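Local coordinates for F5/8 type C domain protein (Bacteroides ovatus, PDB 4ZRX) that probably hydrolyses alpha-L-fucosyl linkages in glycans with a TIM-barrel catalytic domain, and carries a C-terminal F5/8 type C domain that may bind carbohydrate, at residues A[125-131]-A[175-179]; A[391-395]-A[422-426]. All blocks are in the same frame, centred on the assembly; numbering follows the deposited sequence.

Contact 1: residues A[125-131]-A[175-179]; sequences DVVKELR and NYGEV
Start from the first turns of a helix, residues 126-131, with D125 in extended backbone conformation (phi/psi -155/105) as its N-cap. The D125 side chain, chi1 t, divides its carboxylate between two jobs: OD1 accepts from K128 N at 2.9 Å, the capping bond, while OD2 accepts from Y176 OH at 2.7 Å. The tyrosine hydroxyl thus finds its acceptor on the residue that caps the helix. Beyond the cap, E129 N bonds to D125 O (3.1 Å) and R131 N to V127 O (2.9 Å). Residues 175-179 form an irregular connection, nearest the helix where the CA atoms of R131 and Y176 stand 6.2 Å apart. Y176, chi1 m, lays its ring over V127, whose CG1 sits 3.6 Å from the ring centroid and 10° off the normal, a CH-pi contact. R131 (chi1 t, chi2 p) reaches two carbonyls with the edge of its guanidinium: NH2 donates to E178 O at 2.8 Å, and NE donates to Y176 O at 2.8 Å, though at 123° that bond is weak. NH1 turns to a salt bridge with D135 one turn on. G177, at positive phi (63/-157), swings the chain past the guanidinium; the E178 carboxylate pairs with K214 instead. This is helix-to-loop packing on the outside of the alpha/beta barrel: helix 126-137 lies against strands 91-97 and 140-145, where V127, L130 and R131 all touch F141, and the turn leads from helix 158-174 into strand 181-184.

Contact 2: residues A[391-395]-A[422-426]; sequences LQEDI and TIGYK. With EDO (1,2-ethanediol), chain F.
Residues 391-393 end a beta strand; 422-426 make an irregular turn, with Q392 opposite K426 (CA-CA 4.7 Å) and E393 opposite G424 (5.4 Å). E393 N donates to G424 O at 2.9 Å. E393, chi1 m and chi2 t, extends alongside the turn so that OE2 accepts from G424 N at 2.7 Å; its OE1 takes the amides of R400 and V401. The G424 angles (77/-145) call for glycine. Q392, also m,t, lays NE2 over a face of the Y425 ring and donates to Y425 O at 3.0 Å, while its OE1 accepts from Q454. Y425 (chi1 t) and K426 (t,t,m,t) both reach E43, K426 NZ by a salt bridge; NZ also donates weakly to O2 of a 1,2-ethanediol, probably from the crystallisation liquor, at 2.9 Å. I395 CD1 meets Y425 CB at 4.0 Å. The turn leads into strand 427-431, at the edge of one four-stranded antiparallel sheet of a beta sandwich; L391 and I423 pack on F404 of the other sheet, and helix 34-42 touches I395 and Y425.

In the fold
Early in the chain, after short strands and helix 20-27, helix 34-42 leads into the first parallel barrel strand, 44-48; then comes contact 1, which closes a 43-residue excursion through strand 140-145 and helix 158-174 and so ties two successive beta-alpha units together within the fucosidase-family domain. After the barrel's last strand and helix 339-356 the chain enters the beta-sheet region, where contact 2 closes the loop formed by strands 401-410 and 413-420. Contacts 1 and 2 are in series, neither nested nor crossed, with their centres about 34 Å apart and their nearest atoms about 18 Å apart. Contact 2 also faces back on the early chain, through helix 34-42 and E43, joining beta sheets to barrel.

Contact 1: residues A[125-131]-A[175-179]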
ATOM      1  N   ASP A 125       5.435  -2.245  29.549  1.00 21.79           N
ATOM      2  CA  ASP A 125       6.350  -2.399  28.459  1.00 20.69           C
ATOM      3  C   ASP A 125       5.531  -2.954  27.268  1.00 19.60           C
ATOM      4  O   ASP A 125       5.119  -4.104  27.269  1.00 19.45           O
ATOM      5  CB  ASP A 125       7.440  -3.387  28.878  1.00 21.06           C
ATOM      6  CG  ASP A 125       8.484  -3.602  27.793  1.00 21.01           C
ATOM      7  OD1 ASP A 125       8.177  -3.320  26.592  1.00 20.19           O
ATOM      8  OD2 ASP A 125       9.573  -4.121  28.155  1.00 21.37           O
ATOM      9  N   VAL A 126       5.242  -2.085  26.309  1.00 19.32           N
ATOM     10  CA  VAL A 126       4.366  -2.467  25.178  1.00 18.51           C
ATOM     11  C   VAL A 126       5.067  -3.511  24.342  1.00 17.91           C
ATOM     12  O   VAL A 126       4.439  -4.418  23.816  1.00 18.02           O
ATOM     13  CB  VAL A 126       4.006  -1.291  24.316  1.00 18.47           C
ATOM     14  CG1 VAL A 126       3.110  -1.703  23.172  1.00 17.89           C
ATOM     15  CG2 VAL A 126       3.285  -0.210  25.182  1.00 19.37           C
ATOM     16  N   VAL A 127       6.370  -3.327  24.188  1.00 17.85           N
ATOM     17  CA  VAL A 127       7.161  -4.239  23.366  1.00 18.15           C
ATOM     18  C   VAL A 127       7.102  -5.640  23.969  1.00 18.73           C
ATOM     19  O   VAL A 127       6.919  -6.628  23.262  1.00 18.26           O
ATOM     20  CB  VAL A 127       8.602  -3.730  23.201  1.00 18.38           C
ATOM     21  CG1 VAL A 127       9.429  -4.607  22.278  1.00 18.75           C
ATOM     22  CG2 VAL A 127       8.659  -2.273  22.683  1.00 18.07           C
ATOM     23  N   LYS A 128       7.222  -5.730  25.290  1.00 19.28           N
ATOM     24  CA  LYS A 128       7.108  -6.974  25.979  1.00 20.89           C
ATOM     25  C   LYS A 128       5.743  -7.613  25.798  1.00 20.22           C
ATOM     26  O   LYS A 128       5.662  -8.816  25.539  1.00 20.22           O
ATOM     27  CB  LYS A 128       7.409  -6.769  27.474  1.00 23.81           C
ATOM     28  CG  LYS A 128       7.392  -8.106  28.281  1.00 27.60           C
ATOM     29  CD  LYS A 128       7.798  -7.883  29.754  1.00 31.83           C
ATOM     30  CE  LYS A 128       6.840  -6.972  30.447  1.00 37.08           C
ATOM     31  NZ  LYS A 128       5.358  -7.112  30.103  1.00 39.68           N
ATOM     32  N   GLU A 129       4.661  -6.851  25.952  1.00 19.76           N
ATOM     33  CA  GLU A 129       3.341  -7.410  25.796  1.00 20.21           C
ATOM     34  C   GLU A 129       3.133  -7.935  24.358  1.00 19.65           C
ATOM     35  O   GLU A 129       2.528  -8.999  24.183  1.00 19.11           O
ATOM     36  CB  GLU A 129       2.264  -6.396  26.131  1.00 21.62           C
ATOM     37  CG  GLU A 129       2.364  -5.948  27.579  1.00 24.29           C
ATOM     38  CD  GLU A 129       1.093  -5.420  28.211  1.00 28.26           C
ATOM     39  OE1 GLU A 129       0.001  -5.763  27.747  1.00 29.60           O
ATOM     40  OE2 GLU A 129       1.208  -4.720  29.277  1.00 31.54           O
ATOM     41  N   LEU A 130       3.637  -7.193  23.372  1.00 19.14           N
ATOM     42  CA  LEU A 130       3.533  -7.642  21.987  1.00 18.49           C
ATOM     43  C   LEU A 130       4.332  -8.935  21.798  1.00 19.03           C
ATOM     44  O   LEU A 130       3.858  -9.894  21.154  1.00 19.04           O
ATOM     45  CB  LEU A 130       4.027  -6.579  20.998  1.00 18.02           C
ATOM     46  CG  LEU A 130       3.919  -7.008  19.533  1.00 17.77           C
ATOM     47  CD1 LEU A 130       2.527  -7.368  19.153  1.00 18.16           C
ATOM     48  CD2 LEU A 130       4.438  -5.849  18.681  1.00 18.49           C
ATOM     49  N   ARG A 131       5.550  -8.976  22.338  1.00 20.43           N
ATOM     50  CA  ARG A 131       6.338 -10.206  22.187  1.00 21.61           C
ATOM     51  C   ARG A 131       5.687 -11.399  22.808  1.00 21.62           C
ATOM     52  O   ARG A 131       5.769 -12.480  22.222  1.00 21.31           O
ATOM     53  CB  ARG A 131       7.800 -10.073  22.623  1.00 23.49           C
ATOM     54  CG  ARG A 131       8.788 -11.219  22.056  1.00 25.03           C
ATOM     55  CD  ARG A 131       8.904 -10.945  20.546  1.00 25.06           C
ATOM     56  NE  ARG A 131       9.763 -11.895  19.788  1.00 24.29           N
ATOM     57  CZ  ARG A 131       9.357 -13.058  19.325  1.00 25.01           C
ATOM     58  NH1 ARG A 131       8.166 -13.573  19.565  1.00 24.62           N
ATOM     59  NH2 ARG A 131      10.151 -13.702  18.516  1.00 27.91           N
ATOM     60  N   ASN A 175      16.289  -8.307  24.502  1.00 26.74           N
ATOM     61  CA  ASN A 175      15.284  -8.680  25.499  1.00 27.09           C
ATOM     62  C   ASN A 175      13.962  -9.127  24.999  1.00 26.03           C
ATOM     63  O   ASN A 175      13.073  -9.415  25.794  1.00 25.76           O
ATOM     64  CB  ASN A 175      15.062  -7.481  26.439  1.00 28.59           C
ATOM     65  CG  ASN A 175      16.317  -7.074  27.156  1.00 30.50           C
ATOM     66  OD1 ASN A 175      16.555  -5.882  27.392  1.00 32.94           O
ATOM     67  ND2 ASN A 175      17.111  -8.020  27.470  1.00 29.90           N
ATOM     68  N   TYR A 176      13.784  -9.240  23.668  1.00 23.91           N
ATOM     69  CA  TYR A 176      12.463  -9.571  23.126  1.00 23.27           C
ATOM     70  C   TYR A 176      12.551 -10.686  22.058  1.00 23.07           C
ATOM     71  O   TYR A 176      11.872 -10.580  21.003  1.00 21.83           O
ATOM     72  CB  TYR A 176      11.878  -8.283  22.524  1.00 22.92           C
ATOM     73  CG  TYR A 176      11.793  -7.176  23.548  1.00 22.91           C
ATOM     74  CD1 TYR A 176      10.763  -7.163  24.512  1.00 23.01           C
ATOM     75  CD2 TYR A 176      12.771  -6.215  23.647  1.00 22.77           C
ATOM     76  CE1 TYR A 176      10.723  -6.206  25.502  1.00 23.24           C
ATOM     77  CE2 TYR A 176      12.715  -5.250  24.634  1.00 23.61           C
ATOM     78  CZ  TYR A 176      11.670  -5.234  25.551  1.00 22.92           C
ATOM     79  OH  TYR A 176      11.674  -4.232  26.512  1.00 23.39           O
ATOM     80  N   GLY A 177      13.362 -11.714  22.324  1.00 22.64           N
ATOM     81  CA  GLY A 177      13.379 -12.872  21.442  1.00 22.72           C
ATOM     82  C   GLY A 177      13.849 -12.536  20.025  1.00 22.43           C
ATOM     83  O   GLY A 177      14.498 -11.540  19.791  1.00 22.07           O
ATOM     84  N   GLU A 178      13.465 -13.376  19.080  1.00 22.47           N
ATOM     85  CA  GLU A 178      13.906 -13.263  17.709  1.00 23.52           C
ATOM     86  C   GLU A 178      13.167 -12.133  16.998  1.00 21.69           C
ATOM     87  O   GLU A 178      11.960 -11.975  17.164  1.00 20.71           O
ATOM     88  CB  GLU A 178      13.619 -14.574  16.943  1.00 26.19           C
ATOM     89  CG  GLU A 178      14.437 -15.775  17.229  1.00 30.89           C
ATOM     90  CD  GLU A 178      14.223 -16.822  16.110  1.00 33.44           C
ATOM     91  OE1 GLU A 178      13.219 -16.731  15.304  1.00 34.76           O
ATOM     92  OE2 GLU A 178      15.119 -17.637  15.986  1.00 39.49           O
ATOM     93  N   VAL A 179      13.925 -11.400  16.204  1.00 21.13           N
ATOM     94  CA  VAL A 179      13.470 -10.250  15.488  1.00 21.00           C
ATOM     95  C   VAL A 179      13.781 -10.482  14.005  1.00 20.43           C
ATOM     96  O   VAL A 179      14.943 -10.750  13.659  1.00 22.19           O
ATOM     97  CB  VAL A 179      14.177  -8.977  15.945  1.00 20.70           C
ATOM     98  CG1 VAL A 179      13.794  -7.800  15.084  1.00 20.99           C
ATOM     99  CG2 VAL A 179      13.879  -8.695  17.399  1.00 21.03           C
TER

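Contact 2: residues A[391-395]-A[422-426]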
ATOM      1  N   LEU A 391       2.559 -16.026 -11.696  1.00 15.14           N
ATOM      2  CA  LEU A 391       3.811 -16.561 -12.155  0.50 15.37           C
ATOM      3  C   LEU A 391       4.895 -16.340 -11.103  1.00 15.06           C
ATOM      4  O   LEU A 391       4.873 -15.287 -10.410  1.00 14.50           O
ATOM      5  CB  LEU A 391       4.228 -15.887 -13.452  0.50 16.07           C
ATOM      6  CG  LEU A 391       3.094 -15.805 -14.483  0.50 16.84           C
ATOM      7  CD1 LEU A 391       3.474 -14.825 -15.491  0.50 17.44           C
ATOM      8  CD2 LEU A 391       2.889 -17.136 -15.123  0.50 17.40           C
ATOM      9  N   GLN A 392       5.854 -17.296 -11.031  1.00 15.31           N
ATOM     10  CA  GLN A 392       7.047 -17.097 -10.211  1.00 15.14           C
ATOM     11  C   GLN A 392       8.299 -17.531 -10.943  1.00 16.38           C
ATOM     12  O   GLN A 392       8.255 -18.565 -11.648  1.00 16.17           O
ATOM     13  CB  GLN A 392       6.961 -17.895  -8.907  1.00 15.58           C
ATOM     14  CG  GLN A 392       5.732 -17.593  -8.103  1.00 15.72           C
ATOM     15  CD  GLN A 392       5.734 -18.249  -6.715  1.00 17.32           C
ATOM     16  OE1 GLN A 392       5.234 -19.369  -6.549  1.00 19.05           O
ATOM     17  NE2 GLN A 392       6.317 -17.585  -5.737  1.00 16.67           N
ATOM     18  N   GLU A 393       9.405 -16.837 -10.687  1.00 16.34           N
ATOM     19  CA  GLU A 393      10.730 -17.256 -11.106  1.00 17.92           C
ATOM     20  C   GLU A 393      11.471 -17.847  -9.933  1.00 18.63           C
ATOM     21  O   GLU A 393      11.268 -17.466  -8.779  1.00 19.75           O
ATOM     22  CB  GLU A 393      11.588 -16.051 -11.586  1.00 19.77           C
ATOM     23  CG  GLU A 393      11.348 -15.561 -12.894  1.00 20.27           C
ATOM     24  CD  GLU A 393      12.216 -14.339 -13.218  1.00 19.81           C
ATOM     25  OE1 GLU A 393      13.319 -14.550 -13.719  1.00 20.89           O
ATOM     26  OE2 GLU A 393      11.786 -13.193 -13.036  1.00 18.78           O
ATOM     27  N   ASP A 394      12.449 -18.690 -10.230  1.00 18.84           N
ATOM     28  CA  ASP A 394      13.321 -19.157  -9.208  1.00 19.65           C
ATOM     29  C   ASP A 394      14.403 -18.163  -8.893  1.00 19.98           C
ATOM     30  O   ASP A 394      15.558 -18.305  -9.392  1.00 20.11           O
ATOM     31  CB  ASP A 394      13.995 -20.479  -9.623  1.00 20.86           C
ATOM     32  CG  ASP A 394      14.860 -21.060  -8.547  1.00 21.76           C
ATOM     33  OD1 ASP A 394      14.902 -20.502  -7.413  1.00 22.09           O
ATOM     34  OD2 ASP A 394      15.526 -22.135  -8.855  1.00 23.83           O
ATOM     35  N   ILE A 395      14.098 -17.252  -7.965  1.00 19.67           N
ATOM     36  CA  ILE A 395      14.975 -16.128  -7.698  1.00 19.85           C
ATOM     37  C   ILE A 395      16.232 -16.549  -6.924  1.00 20.32           C
ATOM     38  O   ILE A 395      17.154 -15.753  -6.771  1.00 19.77           O
ATOM     39  CB  ILE A 395      14.251 -14.951  -7.010  1.00 20.04           C
ATOM     40  CG1 ILE A 395      13.606 -15.417  -5.719  1.00 20.61           C
ATOM     41  CG2 ILE A 395      13.250 -14.327  -7.974  1.00 20.19           C
ATOM     42  CD1 ILE A 395      13.148 -14.267  -4.853  1.00 21.28           C
ATOM     43  N   THR A 422       8.845  -7.903 -15.917  1.00 14.79           N
ATOM     44  CA  THR A 422       9.439  -8.723 -14.888  1.00 15.02           C
ATOM     45  C   THR A 422       8.442  -9.720 -14.318  1.00 14.63           C
ATOM     46  O   THR A 422       7.236  -9.532 -14.401  1.00 14.80           O
ATOM     47  CB  THR A 422       9.981  -7.842 -13.742  1.00 14.77           C
ATOM     48  OG1 THR A 422       8.941  -6.977 -13.309  1.00 14.15           O
ATOM     49  CG2 THR A 422      11.168  -7.070 -14.200  1.00 15.82           C
ATOM     50  N   ILE A 423       8.977 -10.800 -13.733  1.00 15.25           N
ATOM     51  CA  ILE A 423       8.217 -11.682 -12.891  1.00 14.90           C
ATOM     52  C   ILE A 423       8.786 -11.609 -11.479  1.00 14.89           C
ATOM     53  O   ILE A 423       8.174 -11.047 -10.624  1.00 14.63           O
ATOM     54  CB  ILE A 423       8.185 -13.126 -13.448  1.00 14.99           C
ATOM     55  CG1 ILE A 423       7.431 -13.126 -14.772  1.00 15.57           C
ATOM     56  CG2 ILE A 423       7.549 -14.034 -12.440  1.00 15.95           C
ATOM     57  CD1 ILE A 423       7.436 -14.444 -15.479  1.00 15.96           C
ATOM     58  N   GLY A 424      10.017 -12.090 -11.286  1.00 14.72           N
ATOM     59  CA  GLY A 424      10.616 -12.018  -9.964  1.00 14.84           C
ATOM     60  C   GLY A 424      10.056 -13.084  -9.045  1.00 15.63           C
ATOM     61  O   GLY A 424       9.695 -14.195  -9.452  1.00 15.68           O
ATOM     62  N   TYR A 425       9.925 -12.713  -7.776  1.00 15.80           N
ATOM     63  CA  TYR A 425       9.339 -13.617  -6.831  1.00 15.14           C
ATOM     64  C   TYR A 425       7.918 -14.029  -7.162  1.00 15.16           C
ATOM     65  O   TYR A 425       7.560 -15.238  -7.090  1.00 15.10           O
ATOM     66  CB  TYR A 425       9.393 -13.014  -5.420  1.00 15.48           C
ATOM     67  CG  TYR A 425       8.647 -13.814  -4.413  1.00 15.48           C
ATOM     68  CD1 TYR A 425       9.116 -15.014  -3.974  1.00 16.27           C
ATOM     69  CD2 TYR A 425       7.373 -13.412  -4.031  1.00 15.57           C
ATOM     70  CE1 TYR A 425       8.368 -15.786  -3.069  1.00 16.74           C
ATOM     71  CE2 TYR A 425       6.649 -14.145  -3.177  1.00 16.00           C
ATOM     72  CZ  TYR A 425       7.144 -15.322  -2.702  1.00 16.67           C
ATOM     73  OH  TYR A 425       6.342 -16.054  -1.859  1.00 18.47           O
ATOM     74  N   LYS A 426       7.114 -13.076  -7.576  1.00 14.74           N
ATOM     75  CA  LYS A 426       5.703 -13.307  -7.864  1.00 14.73           C
ATOM     76  C   LYS A 426       5.175 -12.154  -8.667  1.00 13.92           C
ATOM     77  O   LYS A 426       5.384 -11.010  -8.316  1.00 13.85           O
ATOM     78  CB  LYS A 426       4.921 -13.484  -6.601  1.00 16.02           C
ATOM     79  CG  LYS A 426       3.482 -13.864  -6.756  1.00 16.81           C
ATOM     80  CD  LYS A 426       2.845 -14.329  -5.465  1.00 18.03           C
ATOM     81  CE  LYS A 426       3.319 -15.694  -5.128  1.00 19.13           C
ATOM     82  NZ  LYS A 426       2.602 -16.322  -3.947  1.00 20.70           N
TER
HETATM   83  C1  EDO F 705      -0.630 -16.087  -2.064  1.00 31.00           C
HETATM   84  O1  EDO F 705       0.621 -16.485  -1.455  1.00 28.76           O
HETATM   85  C2  EDO F 705      -0.498 -15.268  -3.367  1.00 27.88           C
HETATM   86  O2  EDO F 705      -0.276 -16.170  -4.463  1.00 29.39           O
HETATM   87  O   HOH W   1       6.292 -18.735  -3.017  1.00 24.77           O
HETATM   88  O   HOH W   2       3.398 -19.030  -3.783  1.00 33.47           O
HETATM   89  O   HOH W   3      11.880 -10.667 -13.734  1.00 15.24           O
HETATM   90  O   HOH W   4       9.728 -17.072  -6.667  1.00 17.47           O